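PDB 6EHD: OmpT protein, which probably forms a diffusion channel across the outer membrane of Vibrio cholerae, acting as a non-specific porin related to OmpF and OmpC. Local coordinates for residues Y44-N47 / D48-L52; T77-G80 / K81-F84; A155-D159 / L160-A164; Y203-G206 / D207-I210. The protein carries 1 engineered substitution. All blocks are in the same frame, centred on the assembly; numbering follows the deposited sequence. Where two conformers were deposited one is given.

How the interactions relate
All four interactions are surface contacts at short turns between neighbouring antiparallel strands of the porin barrel; none is a buried core contact. Interactions 1, 3 and 4 each join both arms of a hairpin by backbone hydrogen bonds, but interaction 1 carries a classic bulge and a type I turn, whereas 3 and 4 share the regular type II' turn built on glycine and aspartate. Interaction 2 differs most: a threonine hydroxyl braces the turn and two phenylalanine rings meet across it, with no hydrogen bond between 77-80 and 81-84. Interactions 1 and 2 touch through S49 and N78 and share one detergent molecule; 3 and 4 touch where D159 O, in the turn of interaction 3, meets T204 N.

Interaction 1 of 4, residues Y44-N47 / D48-L52; sequences YTVN and DSLAL. With C8E ((hydroxyethyloxy)tri(ethyloxy)octane), chain C.
V46 lays its side chain beside that of L50, both pointing the same way, with CB of V46 4.1 Å from CD2 of L50. With CG1 anti to the backbone N (chi1 177°), CG2 is set beside that N; both methyls border L50 CD2, and CG2 also approaches CD1 of L52 at 4.3 Å. Such branched and leucine side chains suit a surface that may face lipid. The valine comes so close because V46 and N47 both face L50: this is a classic beta bulge. L50 O accepts both amides, from V46 N at 2.9 Å and from N47 N at 3.2 Å, each donor lying in the carbonyl plane. Beyond the bulge a type I turn runs from N47 to L50, closed by L50 N to N47 O at 3.1 Å, the donor standing well above the carbonyl plane. N47 suits the corner because its short amide folds back over the turn: OD1 takes the amide of S49 (N to OD1 2.9 Å), which makes an Asx turn. S49 OG is bonded to N78 of the next turn, while D48 turns its CB away from the first arm. On the face of T45 and A51 rests an ether stretch of the detergent, its O18 3.7 Å from A51 CB; the small alanine lets it come close. Farther along, Y44 and L52 form a hydrogen-bonded pair, L52 N to Y44 O being 2.9 Å. Between the two arms the polar bonds are thus backbone ones apart from that of N47 OD1, while the aliphatic groups and the detergent meet by van der Waals contact.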
ATOM      1  N   TYR A  44     -24.581 -11.442   1.560  1.00 36.84           N
ATOM      2  CA  TYR A  44     -25.926 -11.845   1.906  1.00 38.79           C
ATOM      3  C   TYR A  44     -26.334 -11.186   3.217  1.00 38.23           C
ATOM      4  O   TYR A  44     -25.642 -11.342   4.218  1.00 36.51           O
ATOM      5  CB  TYR A  44     -25.982 -13.394   1.974  1.00 36.91           C
ATOM      6  CG  TYR A  44     -27.399 -13.885   2.211  1.00 42.44           C
ATOM      7  CD1 TYR A  44     -28.273 -14.099   1.140  1.00 49.85           C
ATOM      8  CD2 TYR A  44     -27.888 -14.099   3.508  1.00 45.46           C
ATOM      9  CE1 TYR A  44     -29.602 -14.522   1.360  1.00 52.52           C
ATOM     10  CE2 TYR A  44     -29.214 -14.517   3.740  1.00 48.20           C
ATOM     11  CZ  TYR A  44     -30.067 -14.737   2.672  1.00 55.27           C
ATOM     12  OH  TYR A  44     -31.361 -15.171   2.898  1.00 54.45           O
ATOM     13  N   THR A  45     -27.456 -10.479   3.211  1.00 36.35           N
ATOM     14  CA  THR A  45     -28.008  -9.824   4.381  1.00 40.22           C
ATOM     15  C   THR A  45     -28.994 -10.776   5.069  1.00 40.44           C
ATOM     16  O   THR A  45     -29.981 -11.216   4.474  1.00 41.72           O
ATOM     17  CB  THR A  45     -28.741  -8.510   3.942  1.00 46.76           C
ATOM     18  OG1 THR A  45     -27.790  -7.625   3.387  1.00 46.85           O
ATOM     19  CG2 THR A  45     -29.376  -7.771   5.096  1.00 47.51           C
ATOM     20  N   VAL A  46     -28.710 -11.121   6.297  1.00 38.81           N
ATOM     21  CA  VAL A  46     -29.581 -12.048   7.119  1.00 40.01           C
ATOM     22  C   VAL A  46     -30.703 -11.201   7.703  1.00 46.86           C
ATOM     23  O   VAL A  46     -31.868 -11.510   7.521  1.00 50.67           O
ATOM     24  CB  VAL A  46     -28.760 -12.786   8.193  1.00 36.80           C
ATOM     25  CG1 VAL A  46     -29.642 -13.689   9.102  1.00 40.70           C
ATOM     26  CG2 VAL A  46     -27.632 -13.578   7.597  1.00 39.45           C
ATOM     27  N   ASN A  47     -30.355 -10.091   8.339  1.00 46.49           N
ATOM     28  CA  ASN A  47     -31.297  -9.066   8.746  1.00 48.57           C
ATOM     29  C   ASN A  47     -30.620  -7.700   8.973  1.00 57.22           C
ATOM     30  O   ASN A  47     -29.442  -7.544   8.698  1.00 51.73           O
ATOM     31  CB  ASN A  47     -32.134  -9.526   9.966  1.00 55.32           C
ATOM     32  CG  ASN A  47     -31.315  -9.834  11.200  1.00 60.44           C
ATOM     33  OD1 ASN A  47     -30.260  -9.242  11.458  1.00 47.79           O
ATOM     34  ND2 ASN A  47     -31.843 -10.736  12.015  1.00 64.32           N
ATOM     35  N   ASP A  48     -31.405  -6.718   9.423  1.00 57.22           N
ATOM     36  CA  ASP A  48     -30.971  -5.392   9.857  1.00 62.90           C
ATOM     37  C   ASP A  48     -29.650  -5.363  10.675  1.00 54.72           C
ATOM     38  O   ASP A  48     -28.920  -4.386  10.658  1.00 58.76           O
ATOM     39  CB  ASP A  48     -32.088  -4.793  10.767  1.00 75.09           C
ATOM     40  CG  ASP A  48     -33.521  -4.890  10.150  1.00 86.07           C
ATOM     41  OD1 ASP A  48     -34.071  -6.023   9.968  1.00 73.19           O
ATOM     42  OD2 ASP A  48     -34.109  -3.811   9.878  1.00 92.89           O
ATOM     43  N   SER A  49     -29.418  -6.418  11.442  1.00 44.51           N
ATOM     44  CA  SER A  49     -28.310  -6.537  12.365  1.00 47.21           C
ATOM     45  C   SER A  49     -27.156  -7.508  11.938  1.00 40.65           C
ATOM     46  O   SER A  49     -26.233  -7.733  12.719  1.00 37.92           O
ATOM     47  CB  SER A  49     -28.886  -6.986  13.726  1.00 50.63           C
ATOM     48  OG  SER A  49     -29.613  -5.919  14.309  1.00 59.58           O
ATOM     49  N   LEU A  50     -27.210  -8.113  10.758  1.00 37.45           N
ATOM     50  CA  LEU A  50     -26.206  -9.158  10.461  1.00 34.69           C
ATOM     51  C   LEU A  50     -26.120  -9.419   8.960  1.00 35.91           C
ATOM     52  O   LEU A  50     -27.161  -9.735   8.289  1.00 33.61           O
ATOM     53  CB  LEU A  50     -26.589 -10.475  11.161  1.00 34.71           C
ATOM     54  CG  LEU A  50     -25.702 -11.698  10.844  1.00 33.59           C
ATOM     55  CD1 LEU A  50     -24.284 -11.580  11.316  1.00 36.22           C
ATOM     56  CD2 LEU A  50     -26.262 -12.997  11.431  1.00 39.78           C
ATOM     57  N   ALA A  51     -24.894  -9.414   8.447  1.00 34.49           N
ATOM     58  CA  ALA A  51     -24.624  -9.774   7.033  1.00 32.55           C
ATOM     59  C   ALA A  51     -23.334 -10.592   6.892  1.00 31.57           C
ATOM     60  O   ALA A  51     -22.449 -10.506   7.720  1.00 30.09           O
ATOM     61  CB  ALA A  51     -24.622  -8.505   6.161  1.00 36.66           C
ATOM     62  N   LEU A  52     -23.239 -11.429   5.859  1.00 28.49           N
ATOM     63  CA  LEU A  52     -22.119 -12.312   5.610  1.00 28.21           C
ATOM     64  C   LEU A  52     -21.494 -11.977   4.193  1.00 28.92           C
ATOM     65  O   LEU A  52     -22.213 -11.539   3.284  1.00 34.96           O
ATOM     66  CB  LEU A  52     -22.592 -13.779   5.515  1.00 31.63           C
ATOM     67  CG  LEU A  52     -23.356 -14.290   6.753  1.00 34.66           C
ATOM     68  CD1 LEU A  52     -24.001 -15.663   6.499  1.00 36.64           C
ATOM     69  CD2 LEU A  52     -22.412 -14.364   7.928  1.00 38.14           C
TER
HETATM   70  C14 C8E C 402     -24.783  -2.968  11.057  1.00 59.77           C
HETATM   71  O15 C8E C 402     -24.815  -4.196  10.300  1.00 56.82           O
HETATM   72  C16 C8E C 402     -25.744  -4.080   9.235  1.00 56.67           C
HETATM   73  C17 C8E C 402     -26.108  -5.372   8.497  1.00 55.28           C
HETATM   74  O18 C8E C 402     -25.961  -5.149   7.082  1.00 62.89           O
HETATM   75  C19 C8E C 402     -27.078  -4.541   6.420  1.00 65.71           C

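Interaction 2 of 4, residues T77-G80 / K81-F84; sequences TNFG and KFSF. With C8E ((hydroxyethyloxy)tri(ethyloxy)octane), chain C.
The turn between strands 67-77 and 80-84 is an ST turn combined with a type I beta turn, and F82 leans against it, its CE1 3.9 Å from CD2 of F79. The two side chains cross at about a right angle, and F79 CD2 meets F82 near the plane of the F82 ring, at its edge. T77 OG1 reaches the same edge more loosely, 4.4 Å from F82 CE1. That hydroxyl is the hub of the turn: it accepts from F79 N at 3.0 Å and donates to G80 O at 2.9 Å, the latter bond lying in the carbonyl plane on a lone pair. G80 O also takes T77 N, so two donors grip one carbonyl. F79, with CG between its backbone N and carbonyl carbon (chi1 44°), turns its ring so that T77 OG1 sits 3.3 Å above the plane, over the ring centre. In the porin barrel this is one of the short reversals between adjacent antiparallel strands, and glycine suits position 80, since at phi 122° a side chain would collide with the preceding carbonyl oxygen. Y124 on the neighbouring strand meets the ring of F82 and bonds to F79 O through its hydroxyl. K81, its chain extended, hydrogen-bonds through NZ to OE1 of Q53, while N78 rests OD1 3.2 Å from C14 of the bound detergent.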
ATOM      1  N   THR A  77     -21.884  -6.821  11.694  1.00 33.09           N
ATOM      2  CA  THR A  77     -22.786  -6.731  12.862  1.00 36.75           C
ATOM      3  C   THR A  77     -22.901  -5.288  13.329  1.00 47.29           C
ATOM      4  O   THR A  77     -22.096  -4.412  12.924  1.00 37.62           O
ATOM      5  CB  THR A  77     -22.243  -7.472  14.110  1.00 35.49           C
ATOM      6  OG1 THR A  77     -21.169  -6.744  14.765  1.00 35.10           O
ATOM      7  CG2 THR A  77     -21.687  -8.830  13.816  1.00 41.50           C
ATOM      8  N   ASN A  78     -23.825  -5.039  14.257  1.00 42.84           N
ATOM      9  CA  ASN A  78     -23.938  -3.714  14.859  1.00 43.96           C
ATOM     10  C   ASN A  78     -22.715  -3.263  15.711  1.00 39.02           C
ATOM     11  O   ASN A  78     -22.646  -2.096  16.037  1.00 47.31           O
ATOM     12  CB  ASN A  78     -25.220  -3.631  15.736  1.00 46.80           C
ATOM     13  CG  ASN A  78     -26.475  -3.657  14.934  1.00 46.00           C
ATOM     14  OD1 ASN A  78     -26.524  -3.201  13.767  1.00 52.87           O
ATOM     15  ND2 ASN A  78     -27.542  -4.180  15.557  1.00 54.53           N
ATOM     16  N   PHE A  79     -21.808  -4.154  16.098  1.00 34.70           N
ATOM     17  CA  PHE A  79     -20.629  -3.797  16.840  1.00 41.20           C
ATOM     18  C   PHE A  79     -19.341  -3.812  15.962  1.00 34.30           C
ATOM     19  O   PHE A  79     -18.221  -3.795  16.498  1.00 35.39           O
ATOM     20  CB  PHE A  79     -20.441  -4.592  18.142  1.00 53.09           C
ATOM     21  CG  PHE A  79     -20.687  -6.071  18.057  1.00 62.58           C
ATOM     22  CD1 PHE A  79     -21.997  -6.587  18.161  1.00 66.88           C
ATOM     23  CD2 PHE A  79     -19.606  -6.984  18.021  1.00 73.84           C
ATOM     24  CE1 PHE A  79     -22.219  -7.970  18.137  1.00 70.36           C
ATOM     25  CE2 PHE A  79     -19.830  -8.377  18.008  1.00 71.90           C
ATOM     26  CZ  PHE A  79     -21.139  -8.862  18.066  1.00 70.51           C
ATOM     27  N   GLY A  80     -19.531  -3.782  14.651  1.00 33.31           N
ATOM     28  CA  GLY A  80     -18.402  -3.733  13.689  1.00 33.11           C
ATOM     29  C   GLY A  80     -18.392  -4.905  12.703  1.00 37.28           C
ATOM     30  O   GLY A  80     -19.182  -5.888  12.877  1.00 31.94           O
ATOM     31  N   LYS A  81     -17.446  -4.868  11.751  1.00 28.86           N
ATOM     32  CA  LYS A  81     -17.251  -5.941  10.791  1.00 28.83           C
ATOM     33  C   LYS A  81     -15.968  -6.652  11.099  1.00 30.94           C
ATOM     34  O   LYS A  81     -14.912  -6.004  11.256  1.00 29.73           O
ATOM     35  CB  LYS A  81     -17.286  -5.390   9.331  1.00 30.92           C
ATOM     36  CG  LYS A  81     -17.089  -6.478   8.264  1.00 31.42           C
ATOM     37  CD  LYS A  81     -17.114  -5.905   6.849  1.00 36.25           C
ATOM     38  CE  LYS A  81     -17.208  -7.085   5.871  1.00 40.79           C
ATOM     39  NZ  LYS A  81     -17.374  -6.572   4.492  1.00 47.27           N
ATOM     40  N   PHE A  82     -16.001  -7.988  11.069  1.00 28.60           N
ATOM     41  CA  PHE A  82     -14.870  -8.844  11.310  1.00 25.82           C
ATOM     42  C   PHE A  82     -14.574  -9.665  10.055  1.00 29.03           C
ATOM     43  O   PHE A  82     -15.480 -10.402   9.570  1.00 30.67           O
ATOM     44  CB  PHE A  82     -15.109  -9.818  12.465  1.00 28.77           C
ATOM     45  CG  PHE A  82     -15.454  -9.136  13.788  1.00 31.89           C
ATOM     46  CD1 PHE A  82     -16.707  -8.668  14.045  1.00 33.67           C
ATOM     47  CD2 PHE A  82     -14.491  -8.949  14.714  1.00 35.45           C
ATOM     48  CE1 PHE A  82     -16.984  -8.012  15.282  1.00 37.35           C
ATOM     49  CE2 PHE A  82     -14.757  -8.302  15.940  1.00 36.06           C
ATOM     50  CZ  PHE A  82     -15.993  -7.837  16.195  1.00 30.59           C
ATOM     51  N   SER A  83     -13.320  -9.594   9.565  1.00 26.99           N
ATOM     52  CA  SER A  83     -12.914 -10.281   8.298  1.00 26.60           C
ATOM     53  C   SER A  83     -11.739 -11.180   8.540  1.00 26.27           C
ATOM     54  O   SER A  83     -10.688 -10.790   9.139  1.00 26.47           O
ATOM     55  CB  SER A  83     -12.603  -9.203   7.162  1.00 23.63           C
ATOM     56  OG  SER A  83     -13.781  -8.472   6.835  1.00 27.12           O
ATOM     57  N   PHE A  84     -11.855 -12.435   8.066  1.00 25.03           N
ATOM     58  CA  PHE A  84     -10.826 -13.486   8.291  1.00 24.89           C
ATOM     59  C   PHE A  84     -10.256 -14.025   6.997  1.00 26.43           C
ATOM     60  O   PHE A  84     -11.028 -14.331   6.047  1.00 28.09           O
ATOM     61  CB  PHE A  84     -11.509 -14.747   9.071  1.00 29.37           C
ATOM     62  CG  PHE A  84     -12.226 -14.374  10.374  1.00 28.39           C
ATOM     63  CD1 PHE A  84     -13.507 -13.872  10.365  1.00 31.21           C
ATOM     64  CD2 PHE A  84     -11.615 -14.565  11.586  1.00 34.76           C
ATOM     65  CE1 PHE A  84     -14.126 -13.491  11.534  1.00 33.14           C
ATOM     66  CE2 PHE A  84     -12.239 -14.192  12.788  1.00 32.41           C
ATOM     67  CZ  PHE A  84     -13.469 -13.632  12.754  1.00 31.20           C
TER
HETATM   68  C14 C8E C 402     -24.783  -2.968  11.057  1.00 59.77           C
HETATM   69  O15 C8E C 402     -24.815  -4.196  10.300  1.00 56.82           O
HETATM   70  C16 C8E C 402     -25.744  -4.080   9.235  1.00 56.67           C
HETATM   71  C17 C8E C 402     -26.108  -5.372   8.497  1.00 55.28           C
HETATM   72  O18 C8E C 402     -25.961  -5.149   7.082  1.00 62.89           O
HETATM   73  C19 C8E C 402     -27.078  -4.541   6.420  1.00 65.71           C

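Interaction 3 of 4, residues A155-D159 / L160-A164; sequences ATFGD and LAVHA
Backbone hydrogen bonds carry most of this contact, pairing F157 with L160 and A155 with V162 in an antiparallel hairpin. F157 N gives to L160 O at 2.9 Å, almost straight on to the oxygen, and V162 N gives to A155 O at 3.0 Å. The return bond from L160 N to F157 O, also 3.0 Å, closes a type II' turn, its donor well above the carbonyl plane. G158 fits the first corner because phi is positive there (60°), which a residue without a side chain tolerates easily; D159 takes the second corner, its CB directed away from the second arm. A weaker CH···O contact adds to the ladder, from T156 CA to L160 O at 3.6 Å. Among the side chains, F157 lies on the face of A155, L160 and V162, and the edge of its ring, at CE2, lies 4.0 Å from V162 CG1 in one of the two conformers of V162. On the other face T156 OG1 stands 3.8 Å from the small CB of A161, a plain van der Waals touch. The hairpin joins strands 147-157 and 160-171 of the barrel; D159 of the turn and A161 bond by backbone to T204 and E202 of strand 184-205. Detergent also touches V162, consistent with an apolar face turned to lipid, where peptide groups bond within the hairpin and to the next strand and the hydrocarbon groups lie above them.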
ATOM      1  N   ALA A 155     -11.563  10.603  11.025  1.00 24.34           N
ATOM      2  CA  ALA A 155     -12.832  11.350  10.903  1.00 25.38           C
ATOM      3  C   ALA A 155     -12.769  12.406   9.852  1.00 32.61           C
ATOM      4  O   ALA A 155     -11.653  12.810   9.458  1.00 27.51           O
ATOM      5  CB  ALA A 155     -13.222  11.949  12.283  1.00 28.84           C
ATOM      6  N   THR A 156     -13.958  12.913   9.436  1.00 26.79           N
ATOM      7  CA  THR A 156     -14.089  14.056   8.540  1.00 30.82           C
ATOM      8  C   THR A 156     -14.866  15.219   9.186  1.00 33.21           C
ATOM      9  O   THR A 156     -15.896  14.985   9.849  1.00 30.19           O
ATOM     10  CB  THR A 156     -14.797  13.628   7.254  1.00 40.57           C
ATOM     11  OG1 THR A 156     -14.040  12.543   6.658  1.00 34.38           O
ATOM     12  CG2 THR A 156     -14.911  14.847   6.259  1.00 39.55           C
ATOM     13  N   PHE A 157     -14.265  16.415   9.120  1.00 30.51           N
ATOM     14  CA  PHE A 157     -14.768  17.708   9.657  1.00 33.31           C
ATOM     15  C   PHE A 157     -14.824  18.691   8.497  1.00 39.07           C
ATOM     16  O   PHE A 157     -13.798  19.290   8.075  1.00 33.17           O
ATOM     17  CB  PHE A 157     -13.860  18.230  10.783  1.00 32.16           C
ATOM     18  CG  PHE A 157     -13.581  17.222  11.866  1.00 34.45           C
ATOM     19  CD1 PHE A 157     -14.550  16.954  12.837  1.00 35.18           C
ATOM     20  CD2 PHE A 157     -12.388  16.514  11.916  1.00 33.10           C
ATOM     21  CE1 PHE A 157     -14.324  16.037  13.811  1.00 35.06           C
ATOM     22  CE2 PHE A 157     -12.145  15.595  12.934  1.00 37.69           C
ATOM     23  CZ  PHE A 157     -13.127  15.347  13.885  1.00 35.82           C
ATOM     24  N   GLY A 158     -16.001  18.776   7.870  1.00 38.89           N
ATOM     25  CA  GLY A 158     -16.199  19.578   6.660  1.00 41.03           C
ATOM     26  C   GLY A 158     -15.315  19.129   5.495  1.00 37.18           C
ATOM     27  O   GLY A 158     -15.319  17.984   5.092  1.00 38.87           O
ATOM     28  N   ASP A 159     -14.518  20.051   4.984  1.00 34.63           N
ATOM     29  CA  ASP A 159     -13.604  19.729   3.891  1.00 34.31           C
ATOM     30  C   ASP A 159     -12.256  19.071   4.338  1.00 33.03           C
ATOM     31  O   ASP A 159     -11.419  18.812   3.466  1.00 31.81           O
ATOM     32  CB  ASP A 159     -13.246  21.012   3.138  1.00 39.60           C
ATOM     33  CG  ASP A 159     -14.468  21.655   2.478  1.00 49.56           C
ATOM     34  OD1 ASP A 159     -15.325  20.893   1.976  1.00 47.79           O
ATOM     35  OD2 ASP A 159     -14.509  22.887   2.520  1.00 48.80           O
ATOM     36  N   LEU A 160     -12.044  18.818   5.630  1.00 28.41           N
ATOM     37  CA  LEU A 160     -10.774  18.240   6.129  1.00 27.21           C
ATOM     38  C   LEU A 160     -10.999  16.800   6.625  1.00 28.41           C
ATOM     39  O   LEU A 160     -11.820  16.606   7.541  1.00 28.52           O
ATOM     40  CB  LEU A 160     -10.211  19.111   7.271  1.00 27.90           C
ATOM     41  CG  LEU A 160      -8.900  18.602   7.876  1.00 27.13           C
ATOM     42  CD1 LEU A 160      -7.765  18.568   6.866  1.00 30.86           C
ATOM     43  CD2 LEU A 160      -8.437  19.418   9.093  1.00 32.67           C
ATOM     44  N   ALA A 161     -10.280  15.808   6.039  1.00 27.75           N
ATOM     45  CA  ALA A 161     -10.311  14.410   6.487  1.00 24.70           C
ATOM     46  C   ALA A 161      -8.935  14.092   7.166  1.00 27.25           C
ATOM     47  O   ALA A 161      -7.877  14.458   6.609  1.00 26.82           O
ATOM     48  CB  ALA A 161     -10.576  13.434   5.338  1.00 27.57           C
ATOM     49  N   VAL A 162      -8.968  13.482   8.369  1.00 20.79           N
ATOM     50  CA  VAL A 162      -7.778  13.204   9.144  0.50 23.84           C
ATOM     51  C   VAL A 162      -7.703  11.786   9.617  1.00 23.86           C
ATOM     52  O   VAL A 162      -8.766  11.137   9.800  1.00 24.45           O
ATOM     53  CB  VAL A 162      -7.662  14.167  10.344  0.50 23.32           C
ATOM     54  CG1 VAL A 162      -8.808  13.978  11.436  0.50 19.33           C
ATOM     55  CG2 VAL A 162      -6.301  14.005  10.909  0.50 27.53           C
ATOM     56  N   HIS A 163      -6.483  11.239   9.766  1.00 21.60           N
ATOM     57  CA  HIS A 163      -6.341   9.918  10.391  1.00 21.96           C
ATOM     58  C   HIS A 163      -4.991   9.804  11.056  1.00 23.68           C
ATOM     59  O   HIS A 163      -4.064  10.627  10.777  1.00 23.39           O
ATOM     60  CB  HIS A 163      -6.572   8.743   9.409  1.00 23.81           C
ATOM     61  CG  HIS A 163      -5.704   8.693   8.179  1.00 22.91           C
ATOM     62  ND1 HIS A 163      -4.422   8.200   8.199  1.00 23.18           N
ATOM     63  CD2 HIS A 163      -6.028   8.824   6.870  1.00 24.39           C
ATOM     64  CE1 HIS A 163      -3.970   8.068   6.962  1.00 21.65           C
ATOM     65  NE2 HIS A 163      -4.925   8.489   6.121  1.00 24.22           N
ATOM     66  N   ALA A 164      -4.922   8.884  11.996  1.00 22.22           N
ATOM     67  CA  ALA A 164      -3.667   8.551  12.709  1.00 21.98           C
ATOM     68  C   ALA A 164      -3.628   7.140  13.174  1.00 24.24           C
ATOM     69  O   ALA A 164      -4.680   6.518  13.380  1.00 25.75           O
ATOM     70  CB  ALA A 164      -3.605   9.496  13.940  1.00 24.66           C
TER

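Interaction 4 of 4, residues Y203-G206 / D207-I210; sequences YTIG and DALI
T204 and L209 stand on one face of this hairpin and cross obliquely, the hydroxyl OG1 of T204 lying 3.7 Å from CD1 of L209. Leucine reaches back across the ladder because its CG is anti to the backbone N (chi1 167°), which also brings CD1 to 3.7 Å from Y203 O. On the other face are Y203, I205, A208 and I210. I205 approaches A208 only loosely, CG1 to CB 4.5 Å, and the alanine methyl sits nearer the backbone, 3.5 Å from I205 O, a tight spot that so small a group suits. Y203 contributes its CB to the contact near I210 O, while its ring swings clear of I210 and lies against D159 of the preceding turn. Beneath these side chains the strands pair regularly. Y203 N to I210 O is 2.8 Å and almost straight on to the oxygen, and I210 N to Y203 O is likewise 2.8 Å. I205 N to A208 O, at 2.9 Å, and A208 N to I205 O, at 3.0 Å, frame a type II' turn. G206 takes the positive phi (63°), easily adopted without a side chain, and D207, its CB directed away from the first arm, takes the second corner. Here strand 184-205 turns into strand 208-221 of the barrel, and D207 and L209 pair onward with K240 and T238. Detergent touches A208 and I210, whereas L209 meets Y99, consistent with the face of A208 and I210 being turned to lipid and that of L209 inward. The apolar side chains of A208 and I210 thus lie where detergent binds, and the carboxylate of D207 stays at the turn, where a charge can more readily be hydrated.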
ATOM      1  N   TYR A 203      -7.296  17.778   2.472  1.00 23.86           N
ATOM      2  CA  TYR A 203      -8.168  18.937   2.319  1.00 28.72           C
ATOM      3  C   TYR A 203      -8.709  19.028   0.896  1.00 32.33           C
ATOM      4  O   TYR A 203      -7.917  19.092  -0.074  1.00 27.98           O
ATOM      5  CB  TYR A 203      -7.347  20.173   2.663  1.00 33.90           C
ATOM      6  CG  TYR A 203      -8.147  21.445   2.880  1.00 43.52           C
ATOM      7  CD1 TYR A 203      -9.090  21.545   3.912  1.00 48.17           C
ATOM      8  CD2 TYR A 203      -7.937  22.571   2.075  1.00 53.29           C
ATOM      9  CE1 TYR A 203      -9.831  22.714   4.110  1.00 61.02           C
ATOM     10  CE2 TYR A 203      -8.656  23.751   2.280  1.00 60.28           C
ATOM     11  CZ  TYR A 203      -9.616  23.814   3.279  1.00 62.50           C
ATOM     12  OH  TYR A 203     -10.348  24.969   3.448  1.00 67.55           O
ATOM     13  N   THR A 204     -10.045  19.017   0.776  1.00 30.54           N
ATOM     14  CA  THR A 204     -10.722  19.143  -0.491  1.00 39.13           C
ATOM     15  C   THR A 204     -11.187  20.644  -0.615  1.00 51.48           C
ATOM     16  O   THR A 204     -11.759  21.269   0.344  1.00 47.93           O
ATOM     17  CB  THR A 204     -11.857  18.116  -0.558  1.00 38.16           C
ATOM     18  OG1 THR A 204     -11.312  16.808  -0.499  1.00 41.25           O
ATOM     19  CG2 THR A 204     -12.646  18.247  -1.848  1.00 54.60           C
ATOM     20  N   ILE A 205     -10.783  21.292  -1.697  1.00 42.84           N
ATOM     21  CA  ILE A 205     -11.295  22.669  -1.991  1.00 53.05           C
ATOM     22  C   ILE A 205     -11.569  22.771  -3.501  1.00 45.51           C
ATOM     23  O   ILE A 205     -10.621  22.893  -4.304  1.00 37.50           O
ATOM     24  CB  ILE A 205     -10.345  23.815  -1.551  1.00 63.39           C
ATOM     25  CG1 ILE A 205      -8.860  23.350  -1.489  1.00 71.92           C
ATOM     26  CG2 ILE A 205     -10.815  24.371  -0.208  1.00 76.27           C
ATOM     27  CD1 ILE A 205      -7.789  24.434  -1.472  1.00 77.92           C
ATOM     28  N   GLY A 206     -12.846  22.736  -3.835  1.00 44.67           N
ATOM     29  CA  GLY A 206     -13.313  22.794  -5.219  1.00 48.42           C
ATOM     30  C   GLY A 206     -12.831  21.598  -6.029  1.00 41.86           C
ATOM     31  O   GLY A 206     -13.113  20.444  -5.712  1.00 39.07           O
ATOM     32  N   ASP A 207     -12.132  21.887  -7.109  1.00 34.04           N
ATOM     33  CA  ASP A 207     -11.588  20.832  -7.972  1.00 32.72           C
ATOM     34  C   ASP A 207     -10.220  20.321  -7.461  1.00 30.92           C
ATOM     35  O   ASP A 207      -9.622  19.473  -8.151  1.00 27.93           O
ATOM     36  CB  ASP A 207     -11.403  21.410  -9.403  1.00 32.46           C
ATOM     37  CG  ASP A 207     -12.771  21.650 -10.116  1.00 40.71           C
ATOM     38  OD1 ASP A 207     -13.643  20.832  -9.936  1.00 40.12           O
ATOM     39  OD2 ASP A 207     -12.886  22.630 -10.822  1.00 43.31           O
ATOM     40  N   ALA A 208      -9.741  20.820  -6.300  1.00 29.89           N
ATOM     41  CA  ALA A 208      -8.400  20.466  -5.761  1.00 30.91           C
ATOM     42  C   ALA A 208      -8.467  19.554  -4.560  1.00 29.82           C
ATOM     43  O   ALA A 208      -9.410  19.656  -3.714  1.00 29.22           O
ATOM     44  CB  ALA A 208      -7.568  21.728  -5.438  1.00 37.39           C
ATOM     45  N   LEU A 209      -7.441  18.686  -4.414  1.00 27.15           N
ATOM     46  CA  LEU A 209      -7.253  17.871  -3.192  1.00 25.98           C
ATOM     47  C   LEU A 209      -5.815  18.083  -2.778  1.00 28.95           C
ATOM     48  O   LEU A 209      -4.919  18.015  -3.654  1.00 26.29           O
ATOM     49  CB  LEU A 209      -7.508  16.395  -3.503  1.00 26.19           C
ATOM     50  CG  LEU A 209      -7.054  15.386  -2.442  1.00 30.74           C
ATOM     51  CD1 LEU A 209      -7.923  15.611  -1.210  1.00 32.81           C
ATOM     52  CD2 LEU A 209      -7.165  13.948  -2.958  1.00 34.60           C
ATOM     53  N   ILE A 210      -5.556  18.431  -1.505  1.00 23.37           N
ATOM     54  CA  ILE A 210      -4.117  18.502  -1.025  1.00 23.47           C
ATOM     55  C   ILE A 210      -3.960  17.636   0.204  1.00 24.14           C
ATOM     56  O   ILE A 210      -4.810  17.675   1.120  1.00 24.06           O
ATOM     57  CB  ILE A 210      -3.697  19.944  -0.662  1.00 31.74           C
ATOM     58  CG1 ILE A 210      -3.896  20.834  -1.916  1.00 39.83           C
ATOM     59  CG2 ILE A 210      -2.221  19.957  -0.270  1.00 35.06           C
ATOM     60  CD1 ILE A 210      -3.455  22.300  -1.770  1.00 51.75           C
TER